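Local coordinates for MHC class I protein (Ginglymostoma cirratum, PDB 6LUP) that probably presents short peptides to T cells, holding them in a groove between two helices above a beta sheet, as other class I histocompatibility molecules do, at residues A[22-25]-A[30-33]; A[90-95]-A[118-123]; A[225-230]-A[235-240]. All coordinates share one frame; numbering follows the deposited sequence.

The three contacts follow one another along the chain without overlap. Contacts 1 and 2 lie in the same eight-stranded antiparallel sheet, the floor of the peptide groove. Contact 1 joins neighbouring strands 21-27 and 30-36. Contact 2 spans from strand 91-100 to strand 118-124, past the strand between them, and touches the bound peptide. Their centres are 18 Å apart. Contact 3 belongs to the immunoglobulin C1-set domain, in the hairpin of strands 222-228 and 234-241. Its centre lies 23 Å from contact 1 and 30 Å from contact 2. All three have residues within reach of a second protein chain, which therefore touches both the groove sheet and the C1-set domain.

Contact 1 of 3, residues A[22-25]-A[30-33]; sequences VAVG and QQFV
G25 packs its backbone against F32 and V33, and this is the tight part of the contact. Ring atom CD1 of F32 comes to 3.2 Å from G25 O, meeting it obliquely. V33 CG2 sits 3.6 Å from G25 CA. The same methyl lies over the centre of one face of the F32 ring. With no side chain on G25, both residues can close in on its main chain. Two backbone bonds hold the strands: F32 N to G25 O at 2.8 Å, and G25 N to V33 O at 3.1 Å. F32 and V33 therefore share one partner, a classic beta bulge in the hairpin 21-27/30-36 of the groove floor. On this side Y57 and W58 of helix 55-82 cover F32 and V33. The other side is looser. Q31, partly exposed, crosses V24 at about a right angle, its NE2 3.5 Å from V24 CG1. Its CG stands anti to the backbone N (chi1 -160°), and the extended chain brings NE2 back to V33 O at 3.0 Å. G25 N and Q31 NE2 reach that oxygen from opposite faces of its plane. Q31 NE2 is also hydrogen-bonded to an acidic side chain of another protein chain.

Contact 2 of 3, residues A[90-95]-A[118-123]; sequences HTYQLM and TDFISL
Y92 and F120 both set CG anti to the backbone N, at chi1 -161° and 171°. These torsions bring the two rings together although their strands are not neighbours. Strand 108-115 runs between 91-100 and 118-124 in the sheet that floors the peptide groove of this class I fold. The rings meet above it, on the groove side. Each also packs on an apolar side chain of the bound peptide. The site is consistent with the F pocket of class I molecules, which takes the C-terminal anchor of the peptide.

The backbone of F120 is irregular: F120 and I121 both face H113, forming a classic beta bulge. F120 leaves its backbone toward 90-95. The two rings are oblique, with planes at 71° and centroids 6.0 Å apart. No hydrogen bond crosses this contact.

Other groups surround the rings. W71 meets Y92 with its ring plane nearly perpendicular. N75 and L79 of helix 55-82 also touch Y92, and L79 reaches F120 too. W136 and T140 of helix 135-146 line F120, so the pair is buried between the two helices. The hydroxyl of Y92 is hydrogen-bonded to H113 ND1, on the intervening strand. This bond anchors the end of the side chain that does the touching. Y92 CE1 approaches F120 CD2 at 4.0 Å. Y92 OH comes to 3.5 Å from F120 CE2. The closest approach is that of Y92 OH to F120 CD2, at 3.4 Å.

Contact 3 of 3, residues A[225-230]-A[235-240]; sequences GVRPNH and QIHRST
The R227 side chain runs obliquely across that of Q235, with R227 CG 3.7 Å from Q235 CG. Q235 CG lies at the edge of the guanidinium, in its plane. Both side chains stand on the same face of the sheet. In both, CG is tucked in over the residue's own backbone, flanked by N and C (chi1 54° and 66°). The R227 chain then runs extended from CG to NE, which carries the guanidinium past the Q235 amide. Beyond it, R227 NH2 comes to 3.3 Å from H237 CD2. The guanidinium and imidazole planes are 63° apart, an oblique meeting. An aromatic side chain of another protein chain makes a cation-pi contact with R227. H237 ND1 is hydrogen-bonded to an aromatic side chain of that other chain. This face of the hairpin is thus part of the interface between the two proteins.

The hairpin belongs to the immunoglobulin C1-set domain. Strand 222-228 is an edge strand of a four-stranded antiparallel sheet within this chain, beside strand 234-241. R227 and Q235 form a hydrogen-bonded pair, with R227 N to Q235 O at 2.9 Å and Q235 N to R227 O at 2.8 Å. V226 CA adds a CA-H...O contact to Q235 O.

Towards the hairpin turn, N229 and Q235 cross at about a right angle. N229 OD1 passes 3.8 Å from Q235 CB and is hydrogen-bonded to S233 OG. At the other end I236 packs against main chain. Its CG1 is 3.6 Å from G225 O, and its CD1 reaches V226 N at 3.7 Å. I207 and V209 also touch I236.

Contact 1 of 3, residues A[22-25]-A[30-33]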
loop_
_atom_site.group_PDB
_atom_site.type_symbol
_atom_site.label_atom_id
_atom_site.label_comp_id
_atom_site.label_asym_id
_atom_site.label_seq_id
_atom_site.Cartn_x
_atom_site.Cartn_y
_atom_site.Cartn_z
ATOM N N VAL A 22 -4.245 -8.489 -10.764
ATOM C CA VAL A 22 -4.547 -8.402 -9.340
ATOM C C VAL A 22 -5.120 -7.026 -9.016
ATOM O O VAL A 22 -4.542 -5.993 -9.367
ATOM C CB VAL A 22 -3.325 -8.745 -8.452
ATOM C CG1 VAL A 22 -2.075 -8.037 -8.946
ATOM C CG2 VAL A 22 -3.598 -8.411 -6.992
ATOM N N ALA A 23 -6.280 -7.032 -8.367
ATOM C CA ALA A 23 -6.924 -5.812 -7.916
ATOM C C ALA A 23 -7.174 -5.864 -6.419
ATOM O O ALA A 23 -7.436 -6.931 -5.854
ATOM C CB ALA A 23 -8.225 -5.594 -8.662
ATOM N N VAL A 24 -7.084 -4.706 -5.779
ATOM C CA VAL A 24 -7.341 -4.590 -4.349
ATOM C C VAL A 24 -8.244 -3.398 -4.077
ATOM O O VAL A 24 -8.174 -2.393 -4.784
ATOM C CB VAL A 24 -6.035 -4.443 -3.535
ATOM C CG1 VAL A 24 -5.280 -5.759 -3.499
ATOM C CG2 VAL A 24 -5.160 -3.328 -4.095
ATOM N N GLY A 25 -9.089 -3.519 -3.057
ATOM C CA GLY A 25 -9.958 -2.424 -2.637
ATOM C C GLY A 25 -9.661 -1.955 -1.228
ATOM O O GLY A 25 -9.402 -2.769 -0.335
ATOM N N GLN A 30 -7.419 0.687 4.968
ATOM C CA GLN A 30 -7.667 -0.728 5.220
ATOM C C GLN A 30 -8.113 -1.464 3.957
ATOM O O GLN A 30 -9.129 -1.109 3.345
ATOM C CB GLN A 30 -8.696 -0.881 6.345
ATOM C CG GLN A 30 -9.219 -2.293 6.556
ATOM C CD GLN A 30 -10.178 -2.374 7.727
ATOM O OE1 GLN A 30 -9.803 -2.115 8.868
ATOM N NE2 GLN A 30 -11.421 -2.740 7.451
ATOM N N GLN A 31 -7.349 -2.484 3.565
ATOM C CA GLN A 31 -7.744 -3.327 2.445
ATOM C C GLN A 31 -8.925 -4.193 2.854
ATOM O O GLN A 31 -8.909 -4.800 3.924
ATOM C CB GLN A 31 -6.593 -4.213 1.977
ATOM C CG GLN A 31 -6.794 -4.729 0.562
ATOM C CD GLN A 31 -5.983 -5.968 0.250
ATOM O OE1 GLN A 31 -4.833 -6.088 0.657
ATOM N NE2 GLN A 31 -6.579 -6.895 -0.495
ATOM N N PHE A 32 -9.949 -4.250 2.011
ATOM C CA PHE A 32 -11.155 -5.006 2.359
ATOM C C PHE A 32 -11.564 -6.053 1.326
ATOM O O PHE A 32 -12.253 -7.009 1.659
ATOM C CB PHE A 32 -12.317 -4.064 2.725
ATOM C CG PHE A 32 -12.986 -3.408 1.545
ATOM C CD1 PHE A 32 -12.347 -2.399 0.831
ATOM C CD2 PHE A 32 -14.281 -3.774 1.172
ATOM C CE1 PHE A 32 -12.968 -1.792 -0.254
ATOM C CE2 PHE A 32 -14.911 -3.164 0.094
ATOM C CZ PHE A 32 -14.253 -2.172 -0.622
ATOM N N VAL A 33 -11.136 -5.872 0.079
ATOM C CA VAL A 33 -11.406 -6.848 -0.982
ATOM C C VAL A 33 -10.163 -7.127 -1.831
ATOM O O VAL A 33 -9.203 -6.346 -1.841
ATOM C CB VAL A 33 -12.607 -6.457 -1.892
ATOM C CG1 VAL A 33 -13.925 -6.575 -1.137
ATOM C CG2 VAL A 33 -12.442 -5.061 -2.490
#

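Contact 2 of 3, residues A[90-95]-A[118-123]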
loop_
_atom_site.group_PDB
_atom_site.type_symbol
_atom_site.label_atom_id
_atom_site.label_comp_id
_atom_site.label_asym_id
_atom_site.label_seq_id
_atom_site.Cartn_x
_atom_site.Cartn_y
_atom_site.Cartn_z
ATOM N N HIS A 90 5.966 -6.131 -19.090
ATOM C CA HIS A 90 5.146 -4.917 -19.143
ATOM C C HIS A 90 3.956 -4.903 -18.180
ATOM O O HIS A 90 3.494 -5.949 -17.727
ATOM C CB HIS A 90 4.692 -4.645 -20.578
ATOM C CG HIS A 90 5.828 -4.423 -21.525
ATOM N ND1 HIS A 90 6.617 -3.294 -21.487
ATOM C CD2 HIS A 90 6.323 -5.196 -22.521
ATOM C CE1 HIS A 90 7.544 -3.374 -22.426
ATOM N NE2 HIS A 90 7.387 -4.518 -23.068
ATOM N N THR A 91 3.471 -3.698 -17.887
ATOM C CA THR A 91 2.467 -3.475 -16.853
ATOM C C THR A 91 1.405 -2.471 -17.296
ATOM O O THR A 91 1.703 -1.497 -17.994
ATOM C CB THR A 91 3.135 -2.956 -15.559
ATOM O OG1 THR A 91 4.057 -3.936 -15.077
ATOM C CG2 THR A 91 2.117 -2.686 -14.470
ATOM N N TYR A 92 0.166 -2.725 -16.892
ATOM C CA TYR A 92 -0.869 -1.706 -16.923
ATOM C C TYR A 92 -1.409 -1.493 -15.510
ATOM O O TYR A 92 -1.514 -2.441 -14.728
ATOM C CB TYR A 92 -1.999 -2.087 -17.878
ATOM C CG TYR A 92 -2.861 -0.911 -18.297
ATOM C CD1 TYR A 92 -2.539 -0.147 -19.419
ATOM C CD2 TYR A 92 -3.993 -0.557 -17.569
ATOM C CE1 TYR A 92 -3.321 0.930 -19.805
ATOM C CE2 TYR A 92 -4.781 0.519 -17.945
ATOM C CZ TYR A 92 -4.444 1.257 -19.065
ATOM O OH TYR A 92 -5.230 2.325 -19.442
ATOM N N GLN A 93 -1.736 -0.247 -15.182
ATOM C CA GLN A 93 -2.260 0.083 -13.863
ATOM C C GLN A 93 -3.451 1.023 -13.941
ATOM O O GLN A 93 -3.497 1.905 -14.799
ATOM C CB GLN A 93 -1.168 0.696 -12.990
ATOM C CG GLN A 93 -0.114 -0.295 -12.535
ATOM C CD GLN A 93 1.126 0.387 -12.004
ATOM O OE1 GLN A 93 1.950 0.894 -12.766
ATOM N NE2 GLN A 93 1.268 0.402 -10.687
ATOM N N LEU A 94 -4.408 0.821 -13.040
ATOM C CA LEU A 94 -5.565 1.697 -12.923
ATOM C C LEU A 94 -5.792 2.049 -11.463
ATOM O O LEU A 94 -5.798 1.174 -10.604
ATOM C CB LEU A 94 -6.815 1.026 -13.489
ATOM C CG LEU A 94 -8.025 1.869 -13.904
ATOM C CD1 LEU A 94 -9.184 0.949 -14.241
ATOM C CD2 LEU A 94 -8.469 2.863 -12.850
ATOM N N MET A 95 -5.976 3.336 -11.199
ATOM C CA MET A 95 -6.348 3.833 -9.886
ATOM C C MET A 95 -7.645 4.591 -10.019
ATOM O O MET A 95 -7.723 5.541 -10.801
ATOM C CB MET A 95 -5.320 4.846 -9.405
ATOM C CG MET A 95 -4.251 4.315 -8.486
ATOM S SD MET A 95 -3.007 5.595 -8.194
ATOM C CE MET A 95 -3.899 6.699 -7.095
ATOM N N THR A 118 4.186 4.616 -15.734
ATOM C CA THR A 118 4.217 6.038 -16.093
ATOM C C THR A 118 2.825 6.518 -16.513
ATOM O O THR A 118 2.051 5.757 -17.100
ATOM C CB THR A 118 5.220 6.340 -17.231
ATOM O OG1 THR A 118 4.878 5.577 -18.393
ATOM C CG2 THR A 118 6.649 6.013 -16.811
ATOM N N ASP A 119 2.523 7.781 -16.207
ATOM C CA ASP A 119 1.240 8.392 -16.557
ATOM C C ASP A 119 0.834 8.070 -17.985
ATOM O O ASP A 119 1.594 8.295 -18.923
ATOM C CB ASP A 119 1.295 9.909 -16.371
ATOM C CG ASP A 119 1.196 10.329 -14.918
ATOM O OD1 ASP A 119 1.361 9.478 -14.017
ATOM O OD2 ASP A 119 0.951 11.526 -14.675
ATOM N N PHE A 120 -0.361 7.519 -18.140
ATOM C CA PHE A 120 -0.876 7.220 -19.462
ATOM C C PHE A 120 -2.043 8.137 -19.797
ATOM O O PHE A 120 -1.974 8.907 -20.754
ATOM C CB PHE A 120 -1.264 5.744 -19.575
ATOM C CG PHE A 120 -2.007 5.406 -20.835
ATOM C CD1 PHE A 120 -1.442 5.649 -22.086
ATOM C CD2 PHE A 120 -3.273 4.831 -20.771
ATOM C CE1 PHE A 120 -2.130 5.338 -23.247
ATOM C CE2 PHE A 120 -3.965 4.515 -21.929
ATOM C CZ PHE A 120 -3.393 4.769 -23.169
ATOM N N ILE A 121 -3.103 8.062 -18.997
ATOM C CA ILE A 121 -4.299 8.864 -19.214
ATOM C C ILE A 121 -5.063 9.010 -17.895
ATOM O O ILE A 121 -5.013 8.125 -17.039
ATOM C CB ILE A 121 -5.180 8.257 -20.340
ATOM C CG1 ILE A 121 -6.117 9.311 -20.942
ATOM C CG2 ILE A 121 -5.928 7.014 -19.866
ATOM C CD1 ILE A 121 -6.780 8.882 -22.235
ATOM N N SER A 122 -5.745 10.138 -17.723
ATOM C CA SER A 122 -6.566 10.367 -16.534
ATOM C C SER A 122 -7.691 11.354 -16.829
ATOM O O SER A 122 -7.623 12.100 -17.807
ATOM C CB SER A 122 -5.712 10.846 -15.353
ATOM O OG SER A 122 -4.990 12.022 -15.672
ATOM N N LEU A 123 -8.724 11.357 -15.989
ATOM C CA LEU A 123 -9.880 12.215 -16.221
ATOM C C LEU A 123 -9.870 13.499 -15.400
ATOM O O LEU A 123 -9.747 13.463 -14.176
ATOM C CB LEU A 123 -11.188 11.451 -15.968
ATOM C CG LEU A 123 -12.495 12.255 -15.889
ATOM C CD1 LEU A 123 -12.937 12.755 -17.259
ATOM C CD2 LEU A 123 -13.603 11.440 -15.240
#

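Contact 3 of 3, residues A[225-230]-A[235-240]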
loop_
_atom_site.group_PDB
_atom_site.type_symbol
_atom_site.label_atom_id
_atom_site.label_comp_id
_atom_site.label_asym_id
_atom_site.label_seq_id
_atom_site.Cartn_x
_atom_site.Cartn_y
_atom_site.Cartn_z
ATOM N N GLY A 225 10.844 5.580 8.360
ATOM C CA GLY A 225 9.594 5.931 7.706
ATOM C C GLY A 225 8.526 4.948 8.145
ATOM O O GLY A 225 8.831 3.914 8.745
ATOM N N VAL A 226 7.270 5.268 7.861
ATOM C CA VAL A 226 6.174 4.366 8.199
ATOM C C VAL A 226 6.265 3.103 7.330
ATOM O O VAL A 226 6.570 3.177 6.137
ATOM C CB VAL A 226 4.795 5.074 8.110
ATOM C CG1 VAL A 226 4.548 5.637 6.716
ATOM C CG2 VAL A 226 3.663 4.140 8.522
ATOM N N ARG A 227 6.046 1.946 7.952
ATOM C CA ARG A 227 6.066 0.665 7.252
ATOM C C ARG A 227 5.019 -0.277 7.842
ATOM O O ARG A 227 4.703 -0.183 9.028
ATOM C CB ARG A 227 7.463 0.037 7.284
ATOM C CG ARG A 227 8.055 -0.113 8.674
ATOM C CD ARG A 227 9.533 -0.455 8.613
ATOM N NE ARG A 227 10.056 -0.745 9.942
ATOM C CZ ARG A 227 11.338 -0.954 10.220
ATOM N NH1 ARG A 227 12.249 -0.914 9.254
ATOM N NH2 ARG A 227 11.713 -1.208 11.469
ATOM N N PRO A 228 4.468 -1.175 7.008
ATOM C CA PRO A 228 3.358 -2.025 7.434
ATOM C C PRO A 228 3.771 -3.112 8.420
ATOM O O PRO A 228 4.883 -3.637 8.345
ATOM C CB PRO A 228 2.883 -2.662 6.126
ATOM C CG PRO A 228 4.101 -2.683 5.266
ATOM C CD PRO A 228 4.850 -1.429 5.606
ATOM N N ASN A 229 2.865 -3.423 9.342
ATOM C CA ASN A 229 2.954 -4.627 10.148
ATOM C C ASN A 229 2.228 -5.774 9.442
ATOM O O ASN A 229 1.995 -5.710 8.234
ATOM C CB ASN A 229 2.390 -4.381 11.550
ATOM C CG ASN A 229 3.318 -3.544 12.414
ATOM O OD1 ASN A 229 2.884 -2.618 13.092
ATOM N ND2 ASN A 229 4.603 -3.872 12.392
ATOM N N HIS A 230 1.889 -6.823 10.186
ATOM C CA HIS A 230 1.228 -7.996 9.612
ATOM C C HIS A 230 -0.306 -7.951 9.680
ATOM O O HIS A 230 -0.980 -8.740 9.022
ATOM C CB HIS A 230 1.730 -9.258 10.312
ATOM C CG HIS A 230 1.273 -9.379 11.733
ATOM N ND1 HIS A 230 1.514 -8.402 12.676
ATOM C CD2 HIS A 230 0.587 -10.356 12.370
ATOM C CE1 HIS A 230 0.995 -8.772 13.832
ATOM N NE2 HIS A 230 0.426 -9.955 13.673
ATOM N N GLN A 235 4.077 0.764 11.633
ATOM C CA GLN A 235 5.136 1.065 12.594
ATOM C C GLN A 235 6.144 2.060 12.023
ATOM O O GLN A 235 6.247 2.230 10.804
ATOM C CB GLN A 235 5.848 -0.216 13.057
ATOM C CG GLN A 235 6.640 -0.932 11.973
ATOM C CD GLN A 235 7.599 -1.968 12.530
ATOM O OE1 GLN A 235 7.187 -3.031 12.998
ATOM N NE2 GLN A 235 8.885 -1.667 12.469
ATOM N N ILE A 236 6.880 2.717 12.917
ATOM C CA ILE A 236 7.937 3.645 12.526
ATOM C C ILE A 236 8.995 3.745 13.623
ATOM O O ILE A 236 8.678 3.709 14.817
ATOM C CB ILE A 236 7.380 5.046 12.156
ATOM C CG1 ILE A 236 8.505 5.957 11.641
ATOM C CG2 ILE A 236 6.604 5.663 13.318
ATOM C CD1 ILE A 236 8.027 7.219 10.951
ATOM N N HIS A 237 10.252 3.846 13.197
ATOM C CA HIS A 237 11.374 4.041 14.104
ATOM C C HIS A 237 12.036 5.367 13.777
ATOM O O HIS A 237 12.466 5.581 12.642
ATOM C CB HIS A 237 12.400 2.914 13.952
ATOM C CG HIS A 237 11.903 1.568 14.383
ATOM N ND1 HIS A 237 12.503 0.843 15.390
ATOM C CD2 HIS A 237 10.873 0.810 13.937
ATOM C CE1 HIS A 237 11.864 -0.303 15.546
ATOM N NE2 HIS A 237 10.869 -0.347 14.680
ATOM N N ARG A 238 12.091 6.264 14.757
ATOM C CA ARG A 238 12.933 7.452 14.645
ATOM C C ARG A 238 14.002 7.458 15.732
ATOM O O ARG A 238 13.695 7.413 16.925
ATOM C CB ARG A 238 12.125 8.752 14.675
ATOM C CG ARG A 238 12.954 9.945 14.222
ATOM C CD ARG A 238 12.192 11.259 14.238
ATOM N NE ARG A 238 11.182 11.343 13.186
ATOM C CZ ARG A 238 11.435 11.570 11.898
ATOM N NH1 ARG A 238 12.678 11.727 11.467
ATOM N NH2 ARG A 238 10.433 11.633 11.034
ATOM N N SER A 239 15.258 7.512 15.302
ATOM C CA SER A 239 16.393 7.452 16.217
ATOM C C SER A 239 17.412 8.559 15.966
ATOM O O SER A 239 17.609 9.006 14.830
ATOM C CB SER A 239 17.078 6.087 16.134
ATOM O OG SER A 239 17.489 5.814 14.806
ATOM N N THR A 240 18.056 8.989 17.045
ATOM C CA THR A 240 19.099 9.999 16.974
ATOM C C THR A 240 20.362 9.521 17.687
ATOM O O THR A 240 20.324 8.546 18.445
ATOM C CB THR A 240 18.627 11.351 17.557
ATOM O OG1 THR A 240 19.535 12.384 17.158
ATOM C CG2 THR A 240 18.530 11.305 19.088
#